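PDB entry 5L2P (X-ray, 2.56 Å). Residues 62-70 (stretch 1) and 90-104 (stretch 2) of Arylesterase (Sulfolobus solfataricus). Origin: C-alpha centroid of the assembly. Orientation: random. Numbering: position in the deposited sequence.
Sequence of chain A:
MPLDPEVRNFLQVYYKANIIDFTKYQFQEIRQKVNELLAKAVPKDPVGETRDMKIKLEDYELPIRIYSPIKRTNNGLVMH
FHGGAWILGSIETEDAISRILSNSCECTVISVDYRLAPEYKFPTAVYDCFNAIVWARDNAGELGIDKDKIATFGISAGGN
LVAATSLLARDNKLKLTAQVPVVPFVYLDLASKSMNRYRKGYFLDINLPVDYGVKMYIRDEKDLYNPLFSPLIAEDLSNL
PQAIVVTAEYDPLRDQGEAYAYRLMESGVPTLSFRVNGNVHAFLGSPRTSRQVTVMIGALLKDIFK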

ATOM      1  N   LEU A  62     -33.914  20.266 -20.219  1.00 58.84           N
ATOM      2  CA  LEU A  62     -32.595  19.644 -20.008  1.00 54.79           C
ATOM      3  C   LEU A  62     -31.879  19.389 -21.332  1.00 52.20           C
ATOM      4  O   LEU A  62     -32.327  18.564 -22.116  1.00 51.63           O
ATOM      5  N   PRO A  63     -30.772  20.105 -21.591  1.00 50.60           N
ATOM      6  CA  PRO A  63     -30.113  19.924 -22.890  1.00 50.08           C
ATOM      7  C   PRO A  63     -29.379  18.570 -22.976  1.00 48.99           C
ATOM      8  O   PRO A  63     -28.766  18.145 -22.016  1.00 47.06           O
ATOM      9  N   ILE A  64     -29.454  17.929 -24.133  1.00 49.63           N
ATOM     10  CA  ILE A  64     -28.694  16.740 -24.415  1.00 50.14           C
ATOM     11  C   ILE A  64     -28.062  16.806 -25.795  1.00 50.24           C
ATOM     12  O   ILE A  64     -28.464  17.601 -26.622  1.00 48.45           O
ATOM     13  N   ARG A  65     -27.045  15.967 -26.014  1.00 50.66           N
ATOM     14  CA  ARG A  65     -26.466  15.798 -27.335  1.00 49.40           C
ATOM     15  C   ARG A  65     -26.469  14.295 -27.647  1.00 49.98           C
ATOM     16  O   ARG A  65     -25.986  13.490 -26.869  1.00 48.03           O
ATOM     17  N   ILE A  66     -27.025  13.933 -28.794  1.00 50.66           N
ATOM     18  CA  ILE A  66     -27.051  12.561 -29.265  1.00 50.34           C
ATOM     19  C   ILE A  66     -25.930  12.342 -30.279  1.00 50.43           C
ATOM     20  O   ILE A  66     -25.879  13.054 -31.308  1.00 47.17           O
ATOM     21  N   TYR A  67     -25.060  11.349 -29.992  1.00 51.00           N
ATOM     22  CA  TYR A  67     -23.968  10.992 -30.903  1.00 51.78           C
ATOM     23  C   TYR A  67     -24.288   9.720 -31.640  1.00 51.90           C
ATOM     24  O   TYR A  67     -24.610   8.737 -31.020  1.00 53.51           O
ATOM     25  N   SER A  68     -24.180   9.742 -32.966  1.00 52.67           N
ATOM     26  CA  SER A  68     -24.289   8.538 -33.760  1.00 53.55           C
ATOM     27  C   SER A  68     -22.914   8.158 -34.249  1.00 54.04           C
ATOM     28  O   SER A  68     -22.208   9.014 -34.743  1.00 52.59           O
ATOM     29  N   PRO A  69     -22.528   6.867 -34.109  1.00 54.06           N
ATOM     30  CA  PRO A  69     -21.171   6.458 -34.451  1.00 54.98           C
ATOM     31  C   PRO A  69     -20.907   6.457 -35.949  1.00 58.09           C
ATOM     32  O   PRO A  69     -21.831   6.495 -36.733  1.00 60.88           O
ATOM     33  N   ILE A  70     -19.637   6.430 -36.327  1.00 60.48           N
ATOM     34  CA  ILE A  70     -19.227   6.289 -37.718  1.00 63.04           C
ATOM     35  C   ILE A  70     -19.812   5.017 -38.301  1.00 64.29           C
ATOM     36  O   ILE A  70     -20.319   5.020 -39.410  1.00 62.99           O
ATOM     37  N   SER A  90     -19.484  20.283 -18.785  1.00 51.04           N
ATOM     38  CA  SER A  90     -20.668  20.254 -19.635  1.00 53.89           C
ATOM     39  C   SER A  90     -20.533  19.148 -20.682  1.00 54.75           C
ATOM     40  O   SER A  90     -19.552  18.392 -20.680  1.00 58.44           O
ATOM     41  N   ILE A  91     -21.504  19.083 -21.589  1.00 53.53           N
ATOM     42  CA  ILE A  91     -21.406  18.286 -22.790  1.00 54.84           C
ATOM     43  C   ILE A  91     -20.183  18.655 -23.642  1.00 59.89           C
ATOM     44  O   ILE A  91     -19.541  17.779 -24.202  1.00 63.46           O
ATOM     45  N   GLU A  92     -19.847  19.941 -23.718  1.00 62.85           N
ATOM     46  CA  GLU A  92     -18.697  20.368 -24.517  1.00 64.90           C
ATOM     47  C   GLU A  92     -17.364  19.898 -23.928  1.00 62.05           C
ATOM     48  O   GLU A  92     -16.420  19.574 -24.641  1.00 59.89           O
ATOM     49  N   THR A  93     -17.282  19.898 -22.610  1.00 63.52           N
ATOM     50  CA  THR A  93     -16.015  19.570 -21.932  1.00 65.49           C
ATOM     51  C   THR A  93     -15.615  18.096 -22.077  1.00 64.68           C
ATOM     52  O   THR A  93     -14.427  17.794 -22.096  1.00 70.58           O
ATOM     53  N   GLU A  94     -16.601  17.212 -22.178  1.00 61.70           N
ATOM     54  CA  GLU A  94     -16.353  15.817 -22.430  1.00 62.63           C
ATOM     55  C   GLU A  94     -16.887  15.348 -23.792  1.00 59.13           C
ATOM     56  O   GLU A  94     -17.147  14.159 -24.007  1.00 63.06           O
ATOM     57  N   ASP A  95     -17.014  16.277 -24.733  1.00 56.84           N
ATOM     58  CA  ASP A  95     -17.457  15.958 -26.103  1.00 51.12           C
ATOM     59  C   ASP A  95     -16.530  14.950 -26.784  1.00 49.01           C
ATOM     60  O   ASP A  95     -16.983  14.018 -27.433  1.00 47.59           O
ATOM     61  N   ALA A  96     -15.230  15.160 -26.638  1.00 50.10           N
ATOM     62  CA  ALA A  96     -14.202  14.288 -27.240  1.00 51.20           C
ATOM     63  C   ALA A  96     -14.268  12.850 -26.695  1.00 48.99           C
ATOM     64  O   ALA A  96     -14.034  11.893 -27.455  1.00 47.25           O
ATOM     65  N   ILE A  97     -14.605  12.718 -25.409  1.00 47.81           N
ATOM     66  CA  ILE A  97     -14.812  11.402 -24.815  1.00 48.48           C
ATOM     67  C   ILE A  97     -16.026  10.703 -25.416  1.00 48.40           C
ATOM     68  O   ILE A  97     -15.954   9.501 -25.735  1.00 47.63           O
ATOM     69  N   SER A  98     -17.125  11.455 -25.568  1.00 47.97           N
ATOM     70  CA  SER A  98     -18.360  10.891 -26.091  1.00 46.55           C
ATOM     71  C   SER A  98     -18.177  10.360 -27.490  1.00 47.10           C
ATOM     72  O   SER A  98     -18.749   9.338 -27.833  1.00 48.48           O
ATOM     73  N   ARG A  99     -17.400  11.081 -28.300  1.00 48.68           N
ATOM     74  CA  ARG A  99     -17.126  10.695 -29.689  1.00 48.44           C
ATOM     75  C   ARG A  99     -16.322   9.405 -29.771  1.00 48.09           C
ATOM     76  O   ARG A  99     -16.670   8.509 -30.527  1.00 48.50           O
ATOM     77  N   ILE A 100     -15.225   9.330 -29.018  1.00 48.95           N
ATOM     78  CA  ILE A 100     -14.416   8.112 -28.971  1.00 50.20           C
ATOM     79  C   ILE A 100     -15.239   6.945 -28.415  1.00 51.70           C
ATOM     80  O   ILE A 100     -15.125   5.809 -28.895  1.00 55.04           O
ATOM     81  N   LEU A 101     -16.083   7.218 -27.420  1.00 51.70           N
ATOM     82  CA  LEU A 101     -16.853   6.164 -26.775  1.00 53.35           C
ATOM     83  C   LEU A 101     -17.878   5.569 -27.720  1.00 53.09           C
ATOM     84  O   LEU A 101     -18.033   4.327 -27.810  1.00 55.95           O
ATOM     85  N   SER A 102     -18.559   6.458 -28.420  1.00 51.90           N
ATOM     86  CA  SER A 102     -19.547   6.086 -29.434  1.00 53.16           C
ATOM     87  C   SER A 102     -18.941   5.209 -30.536  1.00 53.12           C
ATOM     88  O   SER A 102     -19.517   4.212 -30.926  1.00 54.67           O
ATOM     89  N   ASN A 103     -17.782   5.606 -31.042  1.00 53.29           N
ATOM     90  CA  ASN A 103     -17.130   4.876 -32.125  1.00 54.20           C
ATOM     91  C   ASN A 103     -16.625   3.523 -31.676  1.00 55.25           C
ATOM     92  O   ASN A 103     -16.685   2.571 -32.423  1.00 52.52           O
ATOM     93  N   SER A 104     -16.127   3.450 -30.438  1.00 59.32           N
ATOM     94  CA  SER A 104     -15.599   2.208 -29.872  1.00 58.99           C
ATOM     95  C   SER A 104     -16.731   1.240 -29.564  1.00 62.36           C
ATOM     96  O   SER A 104     -16.636   0.056 -29.852  1.00 60.33           O
TER

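A strand that lies against a helix offers it every second side chain, and the contact between residues 62-70 and 90-104 of this arylesterase illustrates the rule well. The strand, 62-68, and the helix, 95-104, run at 38° to each other, with their axes 8.4 Å apart at closest approach. Pro63, Arg65 and Tyr67 direct their CA-to-CB bonds toward the second stretch, whereas those of Ile64 and Ser68 point away. Together the two stretches bury 565 Å².

Tyr67 covers the most surface. Its chi1 is m (-59°) and its chi2 78°, which lays the ring against the first turns of the helix. Ser98, also m, points toward the strand and sets its CB over one face of the Tyr67 ring, 3.6 Å from the centroid and 20° off the normal, a CH-pi contact. Along the ring edge the phenol reaches a carboxylate: Tyr67 OH donates a hydrogen bond to Asp95 OD1 at 2.6 Å. Asp95 is t at chi1, and although its CA-to-CB bond points sideways, its end comes nearer the strand. Its other oxygen is engaged within the helix, where Arg99 NE forms a salt bridge with Asp95 OD2 at 2.7 Å; the CG of Arg99 meanwhile lies 4.0 Å from Tyr67 CE2. One aspartate thus accepts the phenol's hydrogen bond and also pairs with Arg99.

Ile91, four residues ahead of the first helical residue, is the second largest contributor. Its CA-to-CB bond points toward the strand, and chi1 m with chi2 t places its methyls against several residues: Ile91 CD1 lies 3.8 Å from Pro63 O and 4.0 Å from Ile64 CA, while Ile91 CG2 lies 3.7 Å from Tyr67 OH and 3.4 Å from Arg65 NE, near the guanidinium plane.

Arg65 combines this apolar contact with charge pairing. Its t, t, m chain carries the guanidinium to Glu92, giving a salt bridge of 2.8 Å between Arg65 NH2 and Glu92 OE2. The CA-to-CB bond of Glu92 points away, but m rotamers at chi1 and chi2 bring its end back. A longer salt bridge, 3.8 Å from Arg65 NE to Asp95 OD1, is electrostatic only, since the oxygen lies well out of the guanidinium plane.

Beyond the strand, Pro69 packs its CB 3.5 Å from Ser102 OG. Asn103, m at chi1, closes this end: its OD1 accepts a nearly linear hydrogen bond from Ile70 N at 3.1 Å.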

ATOM      1  CB  LEU A  62     -32.758  18.338 -19.234  1.00 54.33           C
ATOM      2  CG  LEU A  62     -31.566  17.410 -19.033  1.00 51.67           C
ATOM      3  CD1 LEU A  62     -30.498  18.173 -18.307  1.00 50.30           C
ATOM      4  CD2 LEU A  62     -32.021  16.200 -18.211  1.00 52.35           C
ATOM      5  CB  PRO A  63     -29.109  21.095 -22.972  1.00 48.89           C
ATOM      6  CG  PRO A  63     -29.445  21.986 -21.842  1.00 49.91           C
ATOM      7  CD  PRO A  63     -30.133  21.157 -20.788  1.00 49.61           C
ATOM      8  CB  ILE A  64     -29.572  15.463 -24.318  1.00 50.73           C
ATOM      9  CG1 ILE A  64     -30.745  15.541 -25.270  1.00 51.91           C
ATOM     10  CG2 ILE A  64     -30.091  15.295 -22.901  1.00 51.28           C
ATOM     11  CD1 ILE A  64     -31.476  14.203 -25.393  1.00 52.29           C
ATOM     12  CB  ARG A  65     -25.054  16.348 -27.381  1.00 50.87           C
ATOM     13  CG  ARG A  65     -24.488  16.431 -28.814  1.00 52.94           C
ATOM     14  CD  ARG A  65     -23.036  16.947 -28.894  1.00 53.95           C
ATOM     15  NE  ARG A  65     -22.805  18.251 -28.299  1.00 55.97           N
ATOM     16  CZ  ARG A  65     -22.964  19.397 -28.920  1.00 59.94           C
ATOM     17  NH1 ARG A  65     -23.358  19.416 -30.180  1.00 64.85           N
ATOM     18  NH2 ARG A  65     -22.725  20.522 -28.272  1.00 60.33           N
ATOM     19  CB  ILE A  66     -28.345  12.205 -30.024  1.00 52.48           C
ATOM     20  CG1 ILE A  66     -29.610  12.797 -29.369  1.00 54.85           C
ATOM     21  CG2 ILE A  66     -28.454  10.690 -30.173  1.00 51.48           C
ATOM     22  CD1 ILE A  66     -29.688  12.598 -27.854  1.00 57.02           C
ATOM     23  CB  TYR A  67     -22.673  10.803 -30.149  1.00 51.05           C
ATOM     24  CG  TYR A  67     -22.193  11.998 -29.376  1.00 51.55           C
ATOM     25  CD1 TYR A  67     -22.744  12.343 -28.148  1.00 53.61           C
ATOM     26  CD2 TYR A  67     -21.173  12.769 -29.844  1.00 51.17           C
ATOM     27  CE1 TYR A  67     -22.278  13.451 -27.439  1.00 52.46           C
ATOM     28  CE2 TYR A  67     -20.730  13.883 -29.161  1.00 51.59           C
ATOM     29  CZ  TYR A  67     -21.279  14.205 -27.954  1.00 51.35           C
ATOM     30  OH  TYR A  67     -20.812  15.255 -27.219  1.00 52.35           O
ATOM     31  CB  SER A  68     -25.167   8.769 -34.967  1.00 56.46           C
ATOM     32  OG  SER A  68     -26.423   9.240 -34.585  1.00 59.89           O
ATOM     33  CB  PRO A  69     -21.087   5.031 -33.886  1.00 54.02           C
ATOM     34  CG  PRO A  69     -22.469   4.530 -33.962  1.00 53.45           C
ATOM     35  CD  PRO A  69     -23.332   5.724 -33.650  1.00 52.76           C
ATOM     36  CB  ILE A  70     -17.675   6.218 -37.854  1.00 64.78           C
ATOM     37  CG1 ILE A  70     -17.030   7.557 -37.505  1.00 66.07           C
ATOM     38  CG2 ILE A  70     -17.254   5.850 -39.263  1.00 66.75           C
ATOM     39  CD1 ILE A  70     -17.300   8.681 -38.502  1.00 68.47           C
ATOM     40  CB  SER A  90     -20.865  21.620 -20.367  1.00 52.98           C
ATOM     41  OG  SER A  90     -19.819  21.848 -21.287  1.00 53.97           O
ATOM     42  CB  ILE A  91     -22.674  18.436 -23.641  1.00 57.24           C
ATOM     43  CG1 ILE A  91     -23.864  17.839 -22.895  1.00 59.03           C
ATOM     44  CG2 ILE A  91     -22.540  17.691 -24.967  1.00 59.06           C
ATOM     45  CD1 ILE A  91     -25.202  18.335 -23.390  1.00 61.68           C
ATOM     46  CB  GLU A  92     -18.692  21.906 -24.634  1.00 69.68           C
ATOM     47  CG  GLU A  92     -19.883  22.450 -25.405  1.00 72.85           C
ATOM     48  CD  GLU A  92     -19.813  22.179 -26.925  1.00 80.39           C
ATOM     49  OE1 GLU A  92     -18.774  21.664 -27.429  1.00 83.02           O
ATOM     50  OE2 GLU A  92     -20.813  22.467 -27.635  1.00 81.76           O
ATOM     51  CB  THR A  93     -16.055  19.925 -20.430  1.00 64.20           C
ATOM     52  OG1 THR A  93     -17.078  19.159 -19.792  1.00 60.34           O
ATOM     53  CG2 THR A  93     -16.286  21.427 -20.239  1.00 66.14           C
ATOM     54  CB  GLU A  94     -16.933  14.984 -21.270  1.00 69.79           C
ATOM     55  CG  GLU A  94     -16.073  15.115 -20.019  1.00 73.32           C
ATOM     56  CD  GLU A  94     -16.532  14.259 -18.844  1.00 74.52           C
ATOM     57  OE1 GLU A  94     -17.184  13.198 -19.048  1.00 81.23           O
ATOM     58  OE2 GLU A  94     -16.235  14.661 -17.695  1.00 72.30           O
ATOM     59  CB  ASP A  95     -17.550  17.256 -26.902  1.00 51.06           C
ATOM     60  CG  ASP A  95     -18.059  17.039 -28.330  1.00 51.74           C
ATOM     61  OD1 ASP A  95     -19.278  16.952 -28.551  1.00 51.96           O
ATOM     62  OD2 ASP A  95     -17.227  16.951 -29.254  1.00 51.89           O
ATOM     63  CB  ALA A  96     -12.790  14.855 -27.027  1.00 51.27           C
ATOM     64  CB  ILE A  97     -14.947  11.436 -23.298  1.00 47.61           C
ATOM     65  CG1 ILE A  97     -13.701  12.092 -22.662  1.00 48.03           C
ATOM     66  CG2 ILE A  97     -15.094  10.018 -22.751  1.00 47.52           C
ATOM     67  CD1 ILE A  97     -12.347  11.523 -23.087  1.00 48.63           C
ATOM     68  CB  SER A  98     -19.469  11.928 -26.090  1.00 47.51           C
ATOM     69  OG  SER A  98     -19.632  12.541 -24.816  1.00 47.13           O
ATOM     70  CB  ARG A  99     -16.344  11.792 -30.437  1.00 48.50           C
ATOM     71  CG  ARG A  99     -17.154  13.009 -30.720  1.00 49.64           C
ATOM     72  CD  ARG A  99     -16.285  14.269 -30.875  1.00 49.84           C
ATOM     73  NE  ARG A  99     -17.058  15.348 -31.444  1.00 47.99           N
ATOM     74  CZ  ARG A  99     -17.383  15.427 -32.726  1.00 49.65           C
ATOM     75  NH1 ARG A  99     -16.975  14.531 -33.586  1.00 49.39           N
ATOM     76  NH2 ARG A  99     -18.104  16.444 -33.175  1.00 51.95           N
ATOM     77  CB  ILE A 100     -13.164   8.290 -28.123  1.00 51.88           C
ATOM     78  CG1 ILE A 100     -12.238   9.337 -28.747  1.00 55.09           C
ATOM     79  CG2 ILE A 100     -12.391   6.981 -28.000  1.00 53.32           C
ATOM     80  CD1 ILE A 100     -11.211   9.885 -27.766  1.00 55.17           C
ATOM     81  CB  LEU A 101     -17.527   6.683 -25.498  1.00 54.59           C
ATOM     82  CG  LEU A 101     -18.310   5.641 -24.663  1.00 54.16           C
ATOM     83  CD1 LEU A 101     -17.435   4.535 -24.089  1.00 53.90           C
ATOM     84  CD2 LEU A 101     -19.024   6.397 -23.571  1.00 54.60           C
ATOM     85  CB  SER A 102     -20.157   7.365 -30.050  1.00 54.49           C
ATOM     86  OG  SER A 102     -21.183   7.065 -30.991  1.00 58.64           O
ATOM     87  CB  ASN A 103     -15.981   5.701 -32.702  1.00 54.99           C
ATOM     88  CG  ASN A 103     -16.466   6.907 -33.511  1.00 56.43           C
ATOM     89  OD1 ASN A 103     -17.585   6.925 -34.002  1.00 55.67           O
ATOM     90  ND2 ASN A 103     -15.612   7.913 -33.658  1.00 57.72           N
ATOM     91  CB  SER A 104     -14.869   2.486 -28.579  1.00 60.35           C
ATOM     92  OG  SER A 104     -13.742   3.290 -28.800  1.00 65.24           O
TER